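Local coordinates for PaaX domain-containing protein, C-domain protein (Mycobacterium tuberculosis, PDB 3KFW) that is of unknown function but probably acts as a DNA-binding transcriptional regulator of the PaaX family, at residues Ala105-Met110 and Phe115-Glu120; Ser162-Ala167 and Leu196-Leu201; Arg82-Asn87 and Pro202-Pro207. All blocks are in the same frame, centred on the assembly; numbering follows the deposited sequence.

Contact 1. Residues Ala105-Met110 and Phe115-Glu120; sequences ALRTCM and FGELRE
A single backbone hydrogen bond, from Phe-115 N to Met-110 O (3.0 Å, N-H...O angle 164°), ties residues 105-110 of helix 100-112 to the chain entering the strand at Gly-116 and Glu-117. Beside that bond the two side chains begin as neighbours, CB of Met-110 lying 4.3 Å from CB of Phe-115. The selenium of Met-110, a selenomethionine, stands obliquely to the phenyl ring, 5.0 Å from the ring centroid of Phe-115, in a Met-aromatic contact. On the more open side a salt bridge joins Arg-107 and Glu-117. The glutamate reaches across almost fully extended, its CG anti to the backbone N (chi1 -178°), while the arginine bends at chi3 to meet it at about a right angle. NH1 of Arg-107 donates to OE2 of Glu-117 at 2.6 Å; that oxygen lies in the guanidinium plane, but NH1 meets its syn side 26° out of the carboxylate plane. NH2 adds weak, longer bonds to both oxygens, and the two planes stand oblique to each other. NH2 also lies close to its counterpart on Arg-107 of the third subunit, where Glu-117 would be expected to offset the gathered charge. Helix 100-112 thus packs on the four-stranded antiparallel sheet as the connection of a split beta-alpha-beta unit, strand 122-126 lying between its two strands, an arrangement consistent with the ferredoxin-like fold of Cas2-like domains.

Contact 2. Residues Ser162-Ala167 and Leu196-Leu201; sequences SGWTEA and LTDPML
Trp-164 carries most of this contact: its indole leaves helix 161-177 and lies against Thr-197 and Asp-198, which are part of the loop that follows helix 181-195. The polar bond of the indole runs from NE1 of Trp-164 to OG1 of Thr-197, at 2.8 Å and with an N-H...O angle of 143°. The hydroxyl oxygen sits almost exactly in the indole plane, at the edge of the five-membered ring, but is displaced toward CD1, which bends the bond. OG1 of Thr-197 is held a second time by the carbonyl of His-194, to which it must donate; one hydroxyl therefore relays between the indole and the end of the preceding helix. In the threonine, OG1 stands between the backbone N and the carbonyl carbon (chi1 79°), which turns it to the indole edge. Farther along the ring, CZ2 of Trp-164 approaches CA of Asp-198 at 3.8 Å and its CB at 3.9 Å, a contact from an oblique direction. Asp-198 itself forms an Asx turn: OD1 of Asp-198 accepts from N of Met-200 at 2.7 Å, the donor lying well above the carboxylate plane. Its other oxygen, OD2, makes a salt bridge with Arg-216 of helix 212-234, and the two partners together fix the rotation of the carboxylate. CD of Pro-199 covers one face of the indole more loosely, 4.4 Å from NE1 of Trp-164. The rings of His-194 and Trp-210 each stack with Trp-164, and Leu-215 touches it from helix 212-234.

Contact 3. Residues Arg82-Asn87 and Pro202-Pro207; sequences RAWHGN and PAELLP
Pro-202 and Leu-205 press on one face of the Trp-84 indole, forming the dense half of a contact that has no hydrogen bond across it. The proline comes closest at the base of the side chain, where its CB is 3.6 Å from CB of Trp-84. Its CG then lies over the five-membered ring, 4.1 Å from that ring's centroid, in a CH-pi contact. Leu-205 repeats the arrangement over the six-membered ring, its CD1 standing 4.3 Å from the centroid, while the leucine as a whole meets the indole at about a right angle. The ring is also covered from the opposite face by its own segment, because the chain folds back and sets N of Gly-86 3.4 Å above the plane, over the centre of the ring. That turn lets NE1 of Trp-84 donate to the backbone O of Asn-87 at 2.7 Å, the acceptor tilted out of the ring plane. With CG anti to the backbone N (chi1 -174°), the indole extends from the loop between these two layers. The exposed Glu-204 is held far more loosely. Its OE2 lies at the ring edge, in the indole plane, 3.9 Å from CE3 of Trp-84, and it approaches O of Trp-84, another acceptor, without bonding. Around the indole, Pro-151 of helix 151-158 touches both Trp-84 and Leu-205, Pro-126 of strand 122-126 touches Trp-84 and Pro-202, and Trp-88 of strand 88-93 meets the indole nearly at right angles.

How the contacts relate
Contact 1 lies within the Cas2-like unit, contact 2 joins helix 161-177 to the loop after helix 181-195, and contact 3 joins that loop to the entry of the sheet. Contact 3 closes the longest loop, with contacts 1 and 2 nested in series within it. Contacts 2 and 3 touch through O of Leu-201 and CG of Leu-206, 3.8 Å apart; their centres are 15 Å apart. Contact 1 touches neither, its nearest atoms lying about 7 Å from contact 2 and about 9 Å from contact 3. Strand 122-126 nevertheless connects the ends: Trp-123 packs on contact 1, Pro-126 on contact 3. Contacts 1 and 2 reach the third subunit, whereas contact 3 meets no other chain.

Contact 1. Residues Ala105-Met110 and Phe115-Glu120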
loop_
_atom_site.group_PDB
_atom_site.type_symbol
_atom_site.label_atom_id
_atom_site.label_comp_id
_atom_site.label_asym_id
_atom_site.label_seq_id
_atom_site.Cartn_x
_atom_site.Cartn_y
_atom_site.Cartn_z
ATOM N N ALA A 105 -14.358 -5.441 7.503
ATOM C CA ALA A 105 -15.502 -4.555 7.811
ATOM C C ALA A 105 -15.229 -3.184 7.249
ATOM O O ALA A 105 -16.140 -2.548 6.764
ATOM C CB ALA A 105 -15.824 -4.489 9.329
ATOM N N LEU A 106 -13.983 -2.720 7.252
ATOM C CA LEU A 106 -13.706 -1.454 6.549
ATOM C C LEU A 106 -14.102 -1.515 5.059
ATOM O O LEU A 106 -14.765 -0.589 4.599
ATOM C CB LEU A 106 -12.267 -0.989 6.753
ATOM C CG LEU A 106 -11.896 0.267 5.973
ATOM C CD1 LEU A 106 -12.731 1.441 6.461
ATOM C CD2 LEU A 106 -10.409 0.568 6.132
ATOM N N ARG A 107 -13.741 -2.580 4.307
ATOM C CA ARG A 107 -14.120 -2.651 2.867
ATOM C C ARG A 107 -15.648 -2.644 2.796
ATOM O O ARG A 107 -16.237 -1.837 2.092
ATOM C CB ARG A 107 -13.586 -3.886 2.058
ATOM C CG ARG A 107 -12.074 -4.151 2.123
ATOM C CD ARG A 107 -11.522 -5.159 1.057
ATOM N NE ARG A 107 -11.817 -4.598 -0.232
ATOM C CZ ARG A 107 -11.001 -3.775 -0.904
ATOM N NH1 ARG A 107 -11.429 -3.299 -2.058
ATOM N NH2 ARG A 107 -9.800 -3.396 -0.423
ATOM N N THR A 108 -16.279 -3.537 3.527
ATOM C CA THR A 108 -17.728 -3.590 3.573
ATOM C C THR A 108 -18.361 -2.261 3.908
ATOM O O THR A 108 -19.426 -1.954 3.392
ATOM C CB THR A 108 -18.146 -4.597 4.618
ATOM O OG1 THR A 108 -17.400 -5.764 4.325
ATOM C CG2 THR A 108 -19.638 -4.926 4.545
ATOM N N CYS A 109 -17.705 -1.477 4.758
ATOM C CA CYS A 109 -18.192 -0.153 5.101
ATOM C C CYS A 109 -17.998 0.869 3.951
ATOM O O CYS A 109 -18.902 1.628 3.644
ATOM C CB CYS A 109 -17.540 0.335 6.399
ATOM S SG CYS A 109 -18.159 1.922 6.970
HETATM N N MSE A 110 -16.831 0.899 3.323
HETATM C CA MSE A 110 -16.656 1.731 2.123
HETATM C C MSE A 110 -17.668 1.386 1.012
HETATM O O MSE A 110 -18.270 2.280 0.433
HETATM C CB MSE A 110 -15.234 1.644 1.618
HETATM C CG MSE A 110 -14.209 2.130 2.622
HETATM SE SE MSE A 110 -14.458 4.020 3.048
HETATM C CE MSE A 110 -12.643 4.441 3.575
ATOM N N PHE A 115 -18.430 4.365 -1.750
ATOM C CA PHE A 115 -17.102 4.843 -2.115
ATOM C C PHE A 115 -16.442 3.840 -3.051
ATOM O O PHE A 115 -16.709 2.653 -2.947
ATOM C CB PHE A 115 -16.250 5.062 -0.857
ATOM C CG PHE A 115 -16.593 6.342 -0.127
ATOM C CD1 PHE A 115 -17.723 6.418 0.690
ATOM C CD2 PHE A 115 -15.796 7.452 -0.246
ATOM C CE1 PHE A 115 -18.049 7.584 1.344
ATOM C CE2 PHE A 115 -16.121 8.625 0.418
ATOM C CZ PHE A 115 -17.251 8.695 1.191
ATOM N N GLY A 116 -15.643 4.334 -4.000
ATOM C CA GLY A 116 -14.831 3.473 -4.859
ATOM C C GLY A 116 -13.360 3.575 -4.463
ATOM O O GLY A 116 -12.874 4.599 -3.989
ATOM N N GLU A 117 -12.653 2.493 -4.646
ATOM C CA GLU A 117 -11.272 2.452 -4.306
ATOM C C GLU A 117 -10.410 2.919 -5.503
ATOM O O GLU A 117 -10.291 2.190 -6.506
ATOM C CB GLU A 117 -10.920 1.023 -3.869
ATOM C CG GLU A 117 -9.492 0.843 -3.441
ATOM C CD GLU A 117 -9.298 -0.462 -2.767
ATOM O OE1 GLU A 117 -8.448 -0.537 -1.861
ATOM O OE2 GLU A 117 -10.037 -1.424 -3.111
ATOM N N LEU A 118 -9.823 4.119 -5.397
ATOM C CA LEU A 118 -8.909 4.609 -6.424
ATOM C C LEU A 118 -7.677 3.742 -6.466
ATOM O O LEU A 118 -7.033 3.616 -7.513
ATOM C CB LEU A 118 -8.500 6.065 -6.186
ATOM C CG LEU A 118 -7.488 6.708 -7.188
ATOM C CD1 LEU A 118 -7.891 6.686 -8.700
ATOM C CD2 LEU A 118 -7.136 8.129 -6.773
ATOM N N ARG A 119 -7.341 3.130 -5.323
ATOM C CA ARG A 119 -6.050 2.422 -5.164
ATOM C C ARG A 119 -5.938 2.095 -3.716
ATOM O O ARG A 119 -6.767 2.550 -2.906
ATOM C CB ARG A 119 -4.886 3.298 -5.664
ATOM C CG ARG A 119 -4.508 4.553 -4.857
ATOM C CD ARG A 119 -2.930 4.767 -4.844
ATOM N NE ARG A 119 -2.441 4.131 -3.620
ATOM C CZ ARG A 119 -1.287 3.467 -3.457
ATOM N NH1 ARG A 119 -0.388 3.355 -4.431
ATOM N NH2 ARG A 119 -1.040 2.918 -2.280
ATOM N N GLU A 120 -4.989 1.271 -3.352
ATOM C CA GLU A 120 -4.863 0.845 -1.927
ATOM C C GLU A 120 -4.917 2.071 -0.959
ATOM O O GLU A 120 -4.020 2.958 -0.990
ATOM C CB GLU A 120 -3.585 -0.014 -1.705
#

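Contact 2. Residues Ser162-Ala167 and Leu196-Leu201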
loop_
_atom_site.group_PDB
_atom_site.type_symbol
_atom_site.label_atom_id
_atom_site.label_comp_id
_atom_site.label_asym_id
_atom_site.label_seq_id
_atom_site.Cartn_x
_atom_site.Cartn_y
_atom_site.Cartn_z
ATOM N N SER A 162 -19.153 0.421 -17.241
ATOM C CA SER A 162 -19.724 -0.323 -18.382
ATOM C C SER A 162 -20.260 -1.694 -17.915
ATOM O O SER A 162 -21.291 -2.138 -18.395
ATOM C CB SER A 162 -18.716 -0.499 -19.482
ATOM O OG SER A 162 -17.615 -1.234 -18.957
ATOM N N GLY A 163 -19.587 -2.344 -16.961
ATOM C CA GLY A 163 -20.027 -3.661 -16.457
ATOM C C GLY A 163 -21.298 -3.588 -15.642
ATOM O O GLY A 163 -22.074 -4.558 -15.591
ATOM N N TRP A 164 -21.515 -2.456 -14.979
ATOM C CA TRP A 164 -22.675 -2.321 -14.124
ATOM C C TRP A 164 -23.897 -1.987 -14.971
ATOM O O TRP A 164 -25.000 -2.394 -14.636
ATOM C CB TRP A 164 -22.474 -1.196 -13.132
ATOM C CG TRP A 164 -23.508 -1.130 -12.001
ATOM C CD1 TRP A 164 -23.363 -1.616 -10.687
ATOM C CD2 TRP A 164 -24.799 -0.475 -12.047
ATOM N NE1 TRP A 164 -24.524 -1.325 -9.959
ATOM C CE2 TRP A 164 -25.407 -0.633 -10.768
ATOM C CE3 TRP A 164 -25.511 0.185 -13.051
ATOM C CZ2 TRP A 164 -26.662 -0.131 -10.482
ATOM C CZ3 TRP A 164 -26.793 0.694 -12.758
ATOM C CH2 TRP A 164 -27.349 0.530 -11.480
ATOM N N THR A 165 -23.653 -1.200 -16.021
ATOM C CA THR A 165 -24.552 -0.889 -17.131
ATOM C C THR A 165 -24.963 -2.169 -17.861
ATOM O O THR A 165 -26.166 -2.435 -17.969
ATOM C CB THR A 165 -23.816 0.083 -18.135
ATOM O OG1 THR A 165 -23.616 1.352 -17.497
ATOM C CG2 THR A 165 -24.557 0.247 -19.498
ATOM N N GLU A 166 -23.990 -2.961 -18.343
ATOM C CA GLU A 166 -24.297 -4.248 -18.990
ATOM C C GLU A 166 -25.142 -5.185 -18.097
ATOM O O GLU A 166 -26.096 -5.815 -18.577
ATOM C CB GLU A 166 -23.028 -4.967 -19.482
ATOM C CG GLU A 166 -23.294 -6.265 -20.319
ATOM C CD GLU A 166 -22.200 -6.556 -21.408
ATOM O OE1 GLU A 166 -22.422 -6.230 -22.625
ATOM O OE2 GLU A 166 -21.110 -7.095 -21.048
ATOM N N ALA A 167 -24.824 -5.244 -16.804
ATOM C CA ALA A 167 -25.553 -6.131 -15.860
ATOM C C ALA A 167 -26.942 -5.645 -15.632
ATOM O O ALA A 167 -27.837 -6.467 -15.420
ATOM C CB ALA A 167 -24.835 -6.302 -14.510
ATOM N N LEU A 196 -28.217 -1.798 -4.833
ATOM C CA LEU A 196 -27.503 -1.659 -3.572
ATOM C C LEU A 196 -26.087 -1.218 -3.828
ATOM O O LEU A 196 -25.488 -0.542 -2.963
ATOM C CB LEU A 196 -27.488 -2.980 -2.785
ATOM C CG LEU A 196 -28.709 -3.327 -1.898
ATOM C CD1 LEU A 196 -28.399 -4.629 -1.151
ATOM C CD2 LEU A 196 -29.064 -2.228 -0.911
ATOM N N THR A 197 -25.570 -1.621 -5.000
ATOM C CA THR A 197 -24.223 -1.296 -5.432
ATOM C C THR A 197 -24.165 -0.077 -6.335
ATOM O O THR A 197 -23.094 0.231 -6.853
ATOM C CB THR A 197 -23.497 -2.479 -6.190
ATOM O OG1 THR A 197 -23.955 -2.555 -7.527
ATOM C CG2 THR A 197 -23.672 -3.871 -5.485
ATOM N N ASP A 198 -25.311 0.598 -6.554
ATOM C CA ASP A 198 -25.366 1.737 -7.450
ATOM C C ASP A 198 -24.401 2.830 -6.966
ATOM O O ASP A 198 -24.468 3.247 -5.787
ATOM C CB ASP A 198 -26.776 2.294 -7.488
ATOM C CG ASP A 198 -26.977 3.380 -8.594
ATOM O OD1 ASP A 198 -26.030 4.080 -9.059
ATOM O OD2 ASP A 198 -28.132 3.526 -9.009
ATOM N N PRO A 199 -23.509 3.307 -7.868
ATOM C CA PRO A 199 -22.620 4.350 -7.383
ATOM C C PRO A 199 -23.279 5.709 -7.210
ATOM O O PRO A 199 -22.633 6.613 -6.701
ATOM C CB PRO A 199 -21.491 4.375 -8.413
ATOM C CG PRO A 199 -22.048 3.738 -9.603
ATOM C CD PRO A 199 -23.011 2.725 -9.122
HETATM N N MSE A 200 -24.556 5.846 -7.607
HETATM C CA MSE A 200 -25.364 7.020 -7.256
HETATM C C MSE A 200 -24.709 8.267 -7.754
HETATM O O MSE A 200 -24.542 9.214 -6.980
HETATM C CB MSE A 200 -25.421 7.128 -5.748
HETATM C CG MSE A 200 -26.723 7.466 -5.241
HETATM SE SE MSE A 200 -27.798 5.959 -5.759
HETATM C CE MSE A 200 -27.646 4.860 -4.161
ATOM N N LEU A 201 -24.309 8.252 -9.030
ATOM C CA LEU A 201 -23.491 9.309 -9.589
ATOM C C LEU A 201 -24.359 10.524 -9.892
ATOM O O LEU A 201 -25.514 10.377 -10.279
ATOM C CB LEU A 201 -22.779 8.819 -10.871
ATOM C CG LEU A 201 -21.592 7.833 -10.783
ATOM C CD1 LEU A 201 -21.093 7.407 -12.130
ATOM C CD2 LEU A 201 -20.401 8.406 -10.022
#

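Contact 3. Residues Arg82-Asn87 and Pro202-Pro207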
loop_
_atom_site.group_PDB
_atom_site.type_symbol
_atom_site.label_atom_id
_atom_site.label_comp_id
_atom_site.label_asym_id
_atom_site.label_seq_id
_atom_site.Cartn_x
_atom_site.Cartn_y
_atom_site.Cartn_z
ATOM N N ARG A 82 -27.874 15.666 -3.873
ATOM C CA ARG A 82 -27.840 17.123 -4.068
ATOM C C ARG A 82 -27.215 17.470 -5.440
ATOM O O ARG A 82 -26.237 16.784 -5.865
ATOM C CB ARG A 82 -27.021 17.783 -2.937
ATOM C CG ARG A 82 -27.784 18.010 -1.610
ATOM C CD ARG A 82 -26.896 18.636 -0.510
ATOM N NE ARG A 82 -25.868 17.710 -0.026
ATOM C CZ ARG A 82 -24.580 17.735 -0.375
ATOM N NH1 ARG A 82 -23.751 16.834 0.130
ATOM N NH2 ARG A 82 -24.119 18.657 -1.213
ATOM N N ALA A 83 -27.757 18.502 -6.121
ATOM C CA ALA A 83 -27.098 19.088 -7.320
ATOM C C ALA A 83 -25.589 19.238 -7.092
ATOM O O ALA A 83 -25.159 19.709 -6.040
ATOM C CB ALA A 83 -27.706 20.423 -7.701
ATOM N N TRP A 84 -24.784 18.823 -8.060
ATOM C CA TRP A 84 -23.344 18.639 -7.794
ATOM C C TRP A 84 -22.449 19.748 -8.348
ATOM O O TRP A 84 -22.700 20.286 -9.417
ATOM C CB TRP A 84 -22.892 17.255 -8.292
ATOM C CG TRP A 84 -21.485 16.818 -8.001
ATOM C CD1 TRP A 84 -20.967 16.451 -6.791
ATOM C CD2 TRP A 84 -20.431 16.635 -8.960
ATOM N NE1 TRP A 84 -19.641 16.050 -6.933
ATOM C CE2 TRP A 84 -19.292 16.155 -8.253
ATOM C CE3 TRP A 84 -20.337 16.830 -10.351
ATOM C CZ2 TRP A 84 -18.085 15.853 -8.889
ATOM C CZ3 TRP A 84 -19.138 16.566 -10.982
ATOM C CH2 TRP A 84 -18.021 16.080 -10.248
ATOM N N HIS A 85 -21.386 20.057 -7.609
ATOM C CA HIS A 85 -20.527 21.176 -7.945
ATOM C C HIS A 85 -19.060 20.828 -8.083
ATOM O O HIS A 85 -18.226 21.712 -8.022
ATOM C CB HIS A 85 -20.745 22.328 -6.971
ATOM C CG HIS A 85 -22.060 22.997 -7.161
ATOM N ND1 HIS A 85 -22.324 23.822 -8.238
ATOM C CD2 HIS A 85 -23.200 22.948 -6.433
ATOM C CE1 HIS A 85 -23.569 24.258 -8.163
ATOM N NE2 HIS A 85 -24.122 23.741 -7.078
ATOM N N GLY A 86 -18.755 19.552 -8.298
ATOM C CA GLY A 86 -17.408 19.129 -8.742
ATOM C C GLY A 86 -16.515 18.567 -7.663
ATOM O O GLY A 86 -15.365 18.167 -7.937
ATOM N N ASN A 87 -17.039 18.538 -6.437
ATOM C CA ASN A 87 -16.278 18.124 -5.276
ATOM C C ASN A 87 -16.469 16.654 -4.959
ATOM O O ASN A 87 -17.564 16.119 -5.161
ATOM C CB ASN A 87 -16.634 18.954 -4.062
ATOM C CG ASN A 87 -16.155 20.376 -4.181
ATOM O OD1 ASN A 87 -14.983 20.675 -3.977
ATOM N ND2 ASN A 87 -17.070 21.271 -4.493
ATOM N N PRO A 202 -23.802 11.735 -9.766
ATOM C CA PRO A 202 -24.597 12.891 -10.180
ATOM C C PRO A 202 -24.788 12.943 -11.702
ATOM O O PRO A 202 -23.895 12.509 -12.443
ATOM C CB PRO A 202 -23.717 14.064 -9.772
ATOM C CG PRO A 202 -22.325 13.543 -9.899
ATOM C CD PRO A 202 -22.371 12.072 -9.617
ATOM N N ALA A 203 -25.938 13.483 -12.136
ATOM C CA ALA A 203 -26.258 13.802 -13.554
ATOM C C ALA A 203 -25.079 13.922 -14.526
ATOM O O ALA A 203 -24.988 13.144 -15.453
ATOM C CB ALA A 203 -27.081 15.054 -13.623
ATOM N N GLU A 204 -24.183 14.876 -14.295
ATOM C CA GLU A 204 -23.068 15.196 -15.210
ATOM C C GLU A 204 -22.129 14.035 -15.490
ATOM O O GLU A 204 -21.341 14.091 -16.442
ATOM C CB GLU A 204 -22.195 16.318 -14.642
ATOM C CG GLU A 204 -22.907 17.623 -14.400
ATOM C CD GLU A 204 -23.663 17.686 -13.046
ATOM O OE1 GLU A 204 -24.613 16.881 -12.772
ATOM O OE2 GLU A 204 -23.292 18.583 -12.252
ATOM N N LEU A 205 -22.154 13.008 -14.634
ATOM C CA LEU A 205 -21.155 11.951 -14.762
ATOM C C LEU A 205 -21.784 10.683 -15.264
ATOM O O LEU A 205 -21.063 9.760 -15.622
ATOM C CB LEU A 205 -20.405 11.690 -13.445
ATOM C CG LEU A 205 -19.816 12.923 -12.775
ATOM C CD1 LEU A 205 -19.139 12.539 -11.535
ATOM C CD2 LEU A 205 -18.817 13.677 -13.715
ATOM N N LEU A 206 -23.119 10.645 -15.270
ATOM C CA LEU A 206 -23.877 9.472 -15.729
ATOM C C LEU A 206 -23.720 9.374 -17.249
ATOM O O LEU A 206 -24.006 10.338 -17.940
ATOM C CB LEU A 206 -25.354 9.618 -15.413
ATOM C CG LEU A 206 -25.831 9.503 -13.964
ATOM C CD1 LEU A 206 -27.367 9.888 -13.875
ATOM C CD2 LEU A 206 -25.564 8.117 -13.361
ATOM N N PRO A 207 -23.271 8.203 -17.755
ATOM C CA PRO A 207 -23.324 7.916 -19.186
ATOM C C PRO A 207 -24.797 7.725 -19.617
ATOM O O PRO A 207 -25.633 7.359 -18.777
ATOM C CB PRO A 207 -22.494 6.634 -19.332
ATOM C CG PRO A 207 -22.000 6.257 -17.922
ATOM C CD PRO A 207 -22.810 7.047 -16.952
#